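PDB 2IM9: hypothetical protein from Legionella pneumophila subsp. pneumophila, which is of unknown function but belongs to an N-acetylmuramoyl-L-alanine amidase-like family of the papain-like peptidase clan, and so may act on cell-wall peptidoglycan. Local coordinates for residues S217-I222 with G311-V316. Numbering follows the deposited sequence. Where two conformers were deposited one is given.
Sequences SNVPYI and GINIQV
The Y221 ring has the backbone N of I312 at its edge, near the ring plane. G311 CA comes obliquely to the same ring, 3.9 Å from Y221 CD1. V219 O of its own strand also lies in plane at the edge. The second flat group is the N313 amide. Its CG is anti to the backbone N (chi1 172°), beside the N313 carbonyl carbon. N313 ND2 donates to P220 O at 2.9 Å, a nearly straight bond (164°) with the acceptor in the amide plane. ND2 also bonds D153, so two acceptors hold this buried amide nitrogen. V219 CG1 packs against N313 ND2 at 3.8 Å. Further along, I222 and I312 form an antiparallel hydrogen-bonded pair. I222 N gives to I312 O at 2.8 Å, and I312 N returns to I222 O at 3.1 Å. The side chains of I222 and I312 lie on one face of the sheet. The short segments run at 117° to each other, well off antiparallel, and the asparagine bond bridges them beyond the single pair. G311 and N313 also pair with strand 246-254. The arrangement is a single antiparallel bridge between two steeply crossing strands in the antiparallel sheet of this amidase-like family, placed in the papain-like peptidase clan.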
ATOM      1  N   SER A 217      -4.514   8.616  13.925  1.00 14.49           N
ATOM      2  CA  SER A 217      -3.231   8.183  13.406  1.00 14.30           C
ATOM      3  C   SER A 217      -2.104   9.069  13.941  1.00 14.52           C
ATOM      4  O   SER A 217      -2.347  10.170  14.464  1.00 14.46           O
ATOM      5  CB  SER A 217      -3.238   8.166  11.878  1.00 14.22           C
ATOM      6  OG  SER A 217      -3.275   9.479  11.363  1.00 14.52           O
ATOM      7  N   ASN A 218      -0.872   8.582  13.812  1.00 15.21           N
ATOM      8  CA  ASN A 218       0.311   9.370  14.174  1.00 15.53           C
ATOM      9  C   ASN A 218       1.403   9.001  13.163  1.00 15.51           C
ATOM     10  O   ASN A 218       2.186   8.045  13.352  1.00 17.35           O
ATOM     11  CB  ASN A 218       0.756   9.100  15.617  1.00 16.41           C
ATOM     12  CG  ASN A 218       1.544  10.270  16.225  1.00 18.06           C
ATOM     13  OD1 ASN A 218       1.303  11.441  15.895  1.00 21.62           O
ATOM     14  ND2 ASN A 218       2.444   9.961  17.151  1.00 19.13           N
ATOM     15  N   VAL A 219       1.420   9.740  12.062  1.00 14.66           N
ATOM     16  CA  VAL A 219       2.215   9.337  10.906  1.00 14.87           C
ATOM     17  C   VAL A 219       3.361  10.314  10.710  1.00 14.54           C
ATOM     18  O   VAL A 219       3.127  11.461  10.308  1.00 14.88           O
ATOM     19  CB  VAL A 219       1.371   9.325   9.619  1.00 14.27           C
ATOM     20  CG1 VAL A 219       2.245   8.891   8.418  1.00 15.45           C
ATOM     21  CG2 VAL A 219       0.133   8.389   9.787  1.00 15.17           C
ATOM     22  N   PRO A 220       4.607   9.856  10.953  1.00 15.23           N
ATOM     23  CA  PRO A 220       5.718  10.773  10.686  1.00 14.87           C
ATOM     24  C   PRO A 220       5.802  11.118   9.205  1.00 14.50           C
ATOM     25  O   PRO A 220       5.489  10.271   8.345  1.00 14.23           O
ATOM     26  CB  PRO A 220       6.950   9.965  11.117  1.00 15.80           C
ATOM     27  CG  PRO A 220       6.406   8.964  12.109  1.00 16.57           C
ATOM     28  CD  PRO A 220       5.087   8.570  11.500  1.00 15.38           C
ATOM     29  N   TYR A 221       6.209  12.342   8.895  1.00 13.67           N
ATOM     30  CA  TYR A 221       6.469  12.682   7.486  1.00 14.21           C
ATOM     31  C   TYR A 221       7.554  13.730   7.377  1.00 14.33           C
ATOM     32  O   TYR A 221       7.697  14.600   8.259  1.00 13.91           O
ATOM     33  CB  TYR A 221       5.193  13.116   6.727  1.00 14.24           C
ATOM     34  CG  TYR A 221       4.641  14.477   7.114  1.00 14.54           C
ATOM     35  CD1 TYR A 221       4.902  15.608   6.326  1.00 15.32           C
ATOM     36  CD2 TYR A 221       3.846  14.639   8.255  1.00 13.62           C
ATOM     37  CE1 TYR A 221       4.381  16.870   6.664  1.00 16.02           C
ATOM     38  CE2 TYR A 221       3.350  15.925   8.617  1.00 15.70           C
ATOM     39  CZ  TYR A 221       3.616  17.012   7.812  1.00 16.23           C
ATOM     40  OH  TYR A 221       3.109  18.260   8.153  1.00 17.96           O
ATOM     41  N   ILE A 222       8.334  13.611   6.302  1.00 14.62           N
ATOM     42  CA  ILE A 222       9.315  14.637   5.968  1.00 14.71           C
ATOM     43  C   ILE A 222       8.567  15.646   5.121  1.00 14.72           C
ATOM     44  O   ILE A 222       8.038  15.303   4.060  1.00 13.74           O
ATOM     45  CB  ILE A 222      10.465  14.069   5.146  1.00 15.04           C
ATOM     46  CG1 ILE A 222      11.182  12.951   5.910  1.00 16.30           C
ATOM     47  CG2 ILE A 222      11.506  15.162   4.835  1.00 16.63           C
ATOM     48  CD1 ILE A 222      12.162  12.213   5.035  1.00 21.38           C
ATOM     49  N   GLY A 311       3.991  16.022   2.413  1.00 14.91           N
ATOM     50  CA  GLY A 311       5.282  15.318   2.490  1.00 13.99           C
ATOM     51  C   GLY A 311       5.205  13.813   2.365  1.00 13.21           C
ATOM     52  O   GLY A 311       4.211  13.265   1.865  1.00 12.85           O
ATOM     53  N   ILE A 312       6.259  13.137   2.819  1.00 12.85           N
ATOM     54  CA  ILE A 312       6.350  11.677   2.644  1.00 13.06           C
ATOM     55  C   ILE A 312       6.760  10.911   3.909  1.00 13.09           C
ATOM     56  O   ILE A 312       7.493  11.424   4.738  1.00 13.20           O
ATOM     57  CB  ILE A 312       7.355  11.318   1.525  1.00 13.35           C
ATOM     58  CG1 ILE A 312       8.771  11.827   1.836  1.00 12.94           C
ATOM     59  CG2 ILE A 312       6.822  11.809   0.171  1.00 15.70           C
ATOM     60  CD1 ILE A 312       9.824  11.364   0.799  1.00 13.44           C
ATOM     61  N   ASN A 313       6.293   9.672   4.016  1.00 13.35           N
ATOM     62  CA  ASN A 313       6.687   8.752   5.089  1.00 13.29           C
ATOM     63  C   ASN A 313       7.516   7.652   4.447  1.00 13.37           C
ATOM     64  O   ASN A 313       7.235   7.250   3.315  1.00 12.89           O
ATOM     65  CB  ASN A 313       5.426   8.202   5.791  1.00 13.40           C
ATOM     66  CG  ASN A 313       5.726   7.093   6.793  1.00 15.41           C
ATOM     67  OD1 ASN A 313       5.914   5.927   6.428  1.00 16.37           O
ATOM     68  ND2 ASN A 313       5.733   7.442   8.061  1.00 14.54           N
ATOM     69  N   ILE A 314       8.541   7.187   5.169  1.00 13.89           N
ATOM     70  CA  ILE A 314       9.455   6.169   4.632  0.50 14.35           C
ATOM     71  C   ILE A 314       9.539   4.986   5.589  1.00 15.02           C
ATOM     72  O   ILE A 314       9.814   5.150   6.778  1.00 14.56           O
ATOM     73  CB  ILE A 314      10.892   6.733   4.395  0.50 14.81           C
ATOM     74  CG1 ILE A 314      10.873   8.010   3.530  0.50 15.34           C
ATOM     75  CG2 ILE A 314      11.785   5.691   3.715  0.50 15.15           C
ATOM     76  CD1 ILE A 314      10.735   9.298   4.314  0.50 17.14           C
ATOM     77  N   GLN A 315       9.310   3.786   5.045  1.00 13.97           N
ATOM     78  CA  GLN A 315       9.426   2.542   5.801  1.00 15.36           C
ATOM     79  C   GLN A 315      10.363   1.594   5.081  1.00 15.18           C
ATOM     80  O   GLN A 315      10.504   1.649   3.855  1.00 15.56           O
ATOM     81  CB  GLN A 315       8.068   1.880   5.910  1.00 15.25           C
ATOM     82  CG  GLN A 315       7.129   2.609   6.847  1.00 19.05           C
ATOM     83  CD  GLN A 315       5.821   1.903   6.932  1.00 21.24           C
ATOM     84  OE1 GLN A 315       5.028   1.933   5.977  1.00 23.43           O
ATOM     85  NE2 GLN A 315       5.580   1.235   8.059  1.00 21.74           N
ATOM     86  N   VAL A 316      11.027   0.730   5.840  1.00 16.46           N
ATOM     87  CA  VAL A 316      11.881  -0.292   5.235  1.00 16.41           C
ATOM     88  C   VAL A 316      11.405  -1.664   5.674  1.00 16.83           C
ATOM     89  O   VAL A 316      10.709  -1.795   6.677  1.00 16.55           O
ATOM     90  CB  VAL A 316      13.369  -0.131   5.588  1.00 16.72           C
ATOM     91  CG1 VAL A 316      13.919   1.188   5.036  1.00 18.17           C
ATOM     92  CG2 VAL A 316      13.571  -0.204   7.099  1.00 15.91           C
TER